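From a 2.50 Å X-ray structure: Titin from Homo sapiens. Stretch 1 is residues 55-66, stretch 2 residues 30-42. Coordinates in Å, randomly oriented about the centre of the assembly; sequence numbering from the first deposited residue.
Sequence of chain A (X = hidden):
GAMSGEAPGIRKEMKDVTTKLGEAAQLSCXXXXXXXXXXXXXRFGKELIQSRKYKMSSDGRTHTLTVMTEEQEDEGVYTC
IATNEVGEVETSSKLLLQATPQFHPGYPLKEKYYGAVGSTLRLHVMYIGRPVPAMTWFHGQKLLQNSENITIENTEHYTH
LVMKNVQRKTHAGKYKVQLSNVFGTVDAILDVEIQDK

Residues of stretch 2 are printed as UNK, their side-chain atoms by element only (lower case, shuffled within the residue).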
# COMPACT_ATOMS: atom_id res chain seq x y z
N LYS A 55 -8.17 -8.66 15.27
CA LYS A 55 -8.84 -8.78 16.55
C LYS A 55 -10.13 -7.95 16.53
O LYS A 55 -10.14 -6.83 16.03
CB LYS A 55 -7.93 -8.31 17.68
CG LYS A 55 -6.50 -8.83 17.59
CD LYS A 55 -5.68 -8.40 18.79
CE LYS A 55 -4.19 -8.56 18.53
NZ LYS A 55 -3.83 -9.95 18.13
N MET A 56 -11.21 -8.51 17.04
CA MET A 56 -12.48 -7.79 17.03
C MET A 56 -13.09 -7.61 18.41
O MET A 56 -13.28 -8.56 19.13
CB MET A 56 -13.46 -8.51 16.12
CG MET A 56 -12.79 -9.01 14.89
SD MET A 56 -13.86 -9.74 13.68
CE MET A 56 -12.82 -9.68 12.26
N SER A 57 -13.41 -6.38 18.75
CA SER A 57 -13.97 -6.06 20.05
C SER A 57 -15.31 -5.34 19.98
O SER A 57 -15.49 -4.43 19.20
CB SER A 57 -12.99 -5.21 20.84
OG SER A 57 -13.65 -4.41 21.78
N SER A 58 -16.26 -5.78 20.79
CA SER A 58 -17.54 -5.10 20.89
C SER A 58 -18.16 -5.22 22.27
O SER A 58 -18.16 -6.27 22.87
CB SER A 58 -18.50 -5.64 19.85
OG SER A 58 -19.56 -4.76 19.67
N ASP A 59 -18.71 -4.13 22.77
CA ASP A 59 -19.40 -4.16 24.04
C ASP A 59 -20.88 -3.99 23.79
O ASP A 59 -21.67 -3.85 24.70
CB ASP A 59 -18.86 -3.09 24.99
CG ASP A 59 -19.12 -1.71 24.49
OD1 ASP A 59 -19.78 -1.55 23.47
OD2 ASP A 59 -18.65 -0.76 25.12
N GLY A 60 -21.24 -4.01 22.52
CA GLY A 60 -22.60 -3.80 22.07
C GLY A 60 -22.89 -2.37 21.64
O GLY A 60 -23.90 -2.10 21.05
N ARG A 61 -21.99 -1.46 21.97
CA ARG A 61 -22.11 -0.06 21.57
C ARG A 61 -20.90 0.40 20.76
O ARG A 61 -21.04 0.98 19.70
CB ARG A 61 -22.32 0.84 22.78
CG ARG A 61 -23.52 0.48 23.60
CD ARG A 61 -23.64 1.35 24.83
NE ARG A 61 -24.42 2.55 24.60
CZ ARG A 61 -23.90 3.77 24.51
NH1 ARG A 61 -22.60 3.95 24.62
NH2 ARG A 61 -24.69 4.81 24.30
N THR A 62 -19.71 0.11 21.27
CA THR A 62 -18.49 0.52 20.61
C THR A 62 -17.86 -0.68 19.96
O THR A 62 -17.59 -1.67 20.61
CB THR A 62 -17.49 1.11 21.59
OG1 THR A 62 -18.11 2.19 22.29
CG2 THR A 62 -16.30 1.64 20.85
N HIS A 63 -17.62 -0.58 18.66
CA HIS A 63 -17.05 -1.69 17.94
C HIS A 63 -15.70 -1.34 17.33
O HIS A 63 -15.59 -0.43 16.53
CB HIS A 63 -18.04 -2.16 16.90
CG HIS A 63 -19.45 -2.04 17.36
ND1 HIS A 63 -19.94 -2.76 18.42
CD2 HIS A 63 -20.47 -1.25 16.94
CE1 HIS A 63 -21.20 -2.44 18.63
NE2 HIS A 63 -21.55 -1.53 17.74
N THR A 64 -14.70 -2.10 17.72
CA THR A 64 -13.34 -1.86 17.29
C THR A 64 -12.72 -3.05 16.61
O THR A 64 -12.81 -4.16 17.08
CB THR A 64 -12.44 -1.46 18.48
OG1 THR A 64 -13.04 -0.39 19.20
CG2 THR A 64 -11.09 -1.01 18.00
N LEU A 65 -12.08 -2.79 15.48
CA LEU A 65 -11.31 -3.79 14.76
C LEU A 65 -9.83 -3.46 14.90
O LEU A 65 -9.41 -2.32 14.68
CB LEU A 65 -11.69 -3.82 13.28
CG LEU A 65 -10.79 -4.66 12.37
CD1 LEU A 65 -10.87 -6.13 12.76
CD2 LEU A 65 -11.15 -4.47 10.91
N THR A 66 -9.03 -4.45 15.28
CA THR A 66 -7.61 -4.22 15.43
C THR A 66 -6.87 -4.98 14.36
O THR A 66 -7.00 -6.19 14.25
CB THR A 66 -7.10 -4.70 16.79
OG1 THR A 66 -7.79 -4.00 17.83
CG2 THR A 66 -5.61 -4.45 16.92
N UNK A 30 -19.20 3.66 16.86
CA UNK A 30 -20.31 3.37 17.75
C UNK A 30 -21.62 3.25 17.06
O UNK A 30 -22.06 4.16 16.46
c UNK A 30 -20.46 4.47 18.74
c UNK A 30 -19.48 5.40 20.67
c UNK A 30 -19.24 4.90 19.33
n UNK A 30 -18.44 5.75 21.35
o UNK A 30 -20.59 5.45 21.12
N UNK A 31 -22.25 2.11 17.20
CA UNK A 31 -23.55 1.84 16.65
C UNK A 31 -24.46 1.22 17.70
O UNK A 31 -24.12 0.28 18.34
c UNK A 31 -24.73 0.75 14.83
c UNK A 31 -23.44 0.91 15.49
c UNK A 31 -21.88 0.45 13.56
c UNK A 31 -22.42 1.44 14.49
N UNK A 32 -25.63 1.82 17.87
CA UNK A 32 -26.58 1.36 18.87
C UNK A 32 -27.89 0.88 18.27
O UNK A 32 -28.43 1.49 17.36
c UNK A 32 -26.85 2.46 19.89
c UNK A 32 -25.62 2.72 20.73
c UNK A 32 -27.27 3.73 19.19
N UNK A 33 -28.39 -0.23 18.80
CA UNK A 33 -29.64 -0.80 18.34
C UNK A 33 -30.26 -1.68 19.39
O UNK A 33 -29.58 -2.08 20.28
N UNK A 34 -31.54 -1.96 19.28
CA UNK A 34 -32.23 -2.91 20.12
C UNK A 34 -33.01 -3.75 19.20
O UNK A 34 -33.85 -3.27 18.51
c UNK A 34 -33.38 0.71 24.67
c UNK A 34 -33.18 -2.21 21.02
n UNK A 34 -32.87 0.58 23.46
c UNK A 34 -32.55 -1.41 22.08
n UNK A 34 -34.46 0.03 25.01
c UNK A 34 -33.43 -0.27 22.44
n UNK A 34 -32.80 1.51 25.55
N UNK A 35 -32.73 -5.03 19.15
CA UNK A 35 -31.75 -5.67 19.99
C UNK A 35 -30.35 -5.18 19.66
O UNK A 35 -30.17 -4.49 18.70
c UNK A 35 -32.62 -7.15 18.45
c UNK A 35 -33.50 -6.02 18.42
c UNK A 35 -31.91 -7.13 19.62
N UNK A 36 -29.38 -5.48 20.49
CA UNK A 36 -28.07 -4.95 20.27
C UNK A 36 -27.65 -5.52 18.96
O UNK A 36 -28.02 -6.60 18.62
c UNK A 36 -27.11 -5.36 21.36
c UNK A 36 -26.40 -5.69 23.72
c UNK A 36 -27.15 -3.60 22.96
c UNK A 36 -27.33 -4.99 22.81
N UNK A 37 -26.90 -4.76 18.21
CA UNK A 37 -26.44 -5.17 16.91
C UNK A 37 -25.35 -6.23 16.86
O UNK A 37 -24.47 -6.25 17.65
c UNK A 37 -25.91 -3.87 16.32
c UNK A 37 -25.90 -2.90 17.43
c UNK A 37 -26.20 -3.57 18.67
N UNK A 38 -25.43 -7.09 15.87
CA UNK A 38 -24.37 -8.01 15.60
C UNK A 38 -23.41 -7.38 14.60
O UNK A 38 -23.81 -6.84 13.64
o UNK A 38 -27.01 -10.22 15.70
o UNK A 38 -25.35 -10.43 17.10
c UNK A 38 -25.82 -10.03 16.02
c UNK A 38 -24.91 -9.31 15.05
N UNK A 39 -22.13 -7.48 14.89
CA UNK A 39 -21.08 -6.88 14.11
C UNK A 39 -20.35 -7.81 13.17
O UNK A 39 -19.97 -8.86 13.52
c UNK A 39 -20.69 -5.18 15.94
c UNK A 39 -18.96 -5.60 14.26
c UNK A 39 -20.04 -6.20 15.03
c UNK A 39 -21.57 -4.25 15.31
N UNK A 40 -20.17 -7.34 11.94
CA UNK A 40 -19.34 -7.94 10.94
C UNK A 40 -18.40 -6.92 10.30
O UNK A 40 -18.77 -5.84 10.04
c UNK A 40 -21.82 -10.36 9.35
c UNK A 40 -20.76 -9.90 10.30
n UNK A 40 -21.85 -12.39 10.75
c UNK A 40 -20.18 -8.61 9.88
c UNK A 40 -22.61 -11.54 9.87
N UNK A 41 -17.16 -7.31 10.08
CA UNK A 41 -16.17 -6.46 9.42
C UNK A 41 -15.89 -6.97 8.01
O UNK A 41 -15.81 -8.18 7.79
c UNK A 41 -14.72 -3.26 11.25
c UNK A 41 -14.99 -1.99 13.30
c UNK A 41 -15.09 -5.81 11.61
n UNK A 41 -15.52 -5.60 13.80
c UNK A 41 -15.00 -4.42 11.96
c UNK A 41 -14.89 -6.40 10.25
c UNK A 41 -15.41 -6.48 12.75
c UNK A 41 -15.28 -4.33 13.34
c UNK A 41 -15.27 -3.12 14.03
c UNK A 41 -14.72 -2.05 11.93
N UNK A 42 -15.74 -6.05 7.07
CA UNK A 42 -15.56 -6.42 5.68
C UNK A 42 -14.32 -5.80 5.04
O UNK A 42 -13.88 -4.71 5.41
c UNK A 42 -18.01 -6.92 5.27
o UNK A 42 -21.29 -9.21 6.39
c UNK A 42 -16.81 -6.09 4.86
c UNK A 42 -20.20 -8.45 6.02
c UNK A 42 -19.31 -8.94 5.10
c UNK A 42 -18.22 -8.18 4.73
c UNK A 42 -18.92 -6.44 6.20
c UNK A 42 -20.02 -7.20 6.57
O HOH W 1 -16.23 -5.76 16.48

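Position 30 carries three carbons, the third bearing one oxygen and one nitrogen: an amide beside Thr62, its antiparallel partner, with both CB atoms on the same face of the sheet. It is Gln30. Its NE2 lies 3.7 Å from Thr62 OG1, a contact rather than a bond, and its CA gives a C-H···O contact to Arg61 O at 3.2 Å. A long polar chain suits this partly exposed site.

Position 31 has four carbons forked at the first, one arm two carbons long; its CB lies 3.8 Å from His63 NE2. This is Ile31. Its backbone does the polar work: Ile31 N donates to Arg61 O (3.0 Å), and Ile31 O accepts from His63 NE2 (3.2 Å), near the plane of the imidazole. The branched chain is buried, as a beta-branched apolar residue in a strand can well be.

Position 32 has one carbon carrying two more, one of them over a face of the Arg61 guanidinium. It is Val32, whose CG1 is 4.1 Å from Arg61 NE, offering an apolar surface to the flat group.

Position 33 has no side-chain atoms and touches nothing: Gly33. Stretch 1 gives no reason for glycine, as nothing of it lies within 5.5 Å of an ideal CB. Position 34 shows three carbons, a nitrogen, then a carbon with two more nitrogens, out of reach: Arg34, poorly ordered, its charge suited to exposure. At position 35 three carbons close a ring onto the backbone nitrogen, also out of reach: Pro35, apt for the cis peptide bond before it.

Position 36 has four carbons forked at the second, one close to Gly60 O. It is Leu36, its CD2 4.1 Å from Gly60 O, an apolar cover for the turn. Glycine is required at 60 because a CB would jam against the preceding carbonyl O; it would also come within 3.2 Å of Leu36 CD1. Position 37, another three-carbon ring closed on nitrogen, also meets Gly60 O: Pro37, its CD 3.6 Å from Gly60 O, compact enough for this buried place.

Position 38 has two carbons, the second bearing two oxygens, and points away: Asp38, exposed, as a carboxylate can be. Position 39 has four carbons forked at the first, the longer arm ending over the His63 ring: Ile39. Its CD1 stands 3.5 Å from the His63 ring centroid, an apolar CH-pi partner.

Position 40, four carbons in a row ending in nitrogen, points away without contact: Lys40, its charge suited to exposure. Position 41 has one carbon leading to fused five- and six-membered rings with one nitrogen; Leu65 CB lies 3.4 Å from the six-membered ring centroid, over the face. It is Trp41. Met56 SD approaches Trp41 CD1 at 3.7 Å, oblique to the ring. A water accepts from Trp41 NE1 (2.8 Å) and donates to Ser57 O (3.1 Å), satisfying the buried indole. Position 42, one carbon and a six-carbon ring bearing oxygen, points away, untouched: Tyr42, its hydroxyl suiting partial exposure.

The contact thus combines antiparallel pairing at Thr62 and Gln30 with side-chain packing. Trp41 packs by Met56 and Leu65, while His63 joins both parts, bonding to Ile31 and packing against Ile39.

Stretch 2, residues 30-42: QIVGRPLPDIKWY
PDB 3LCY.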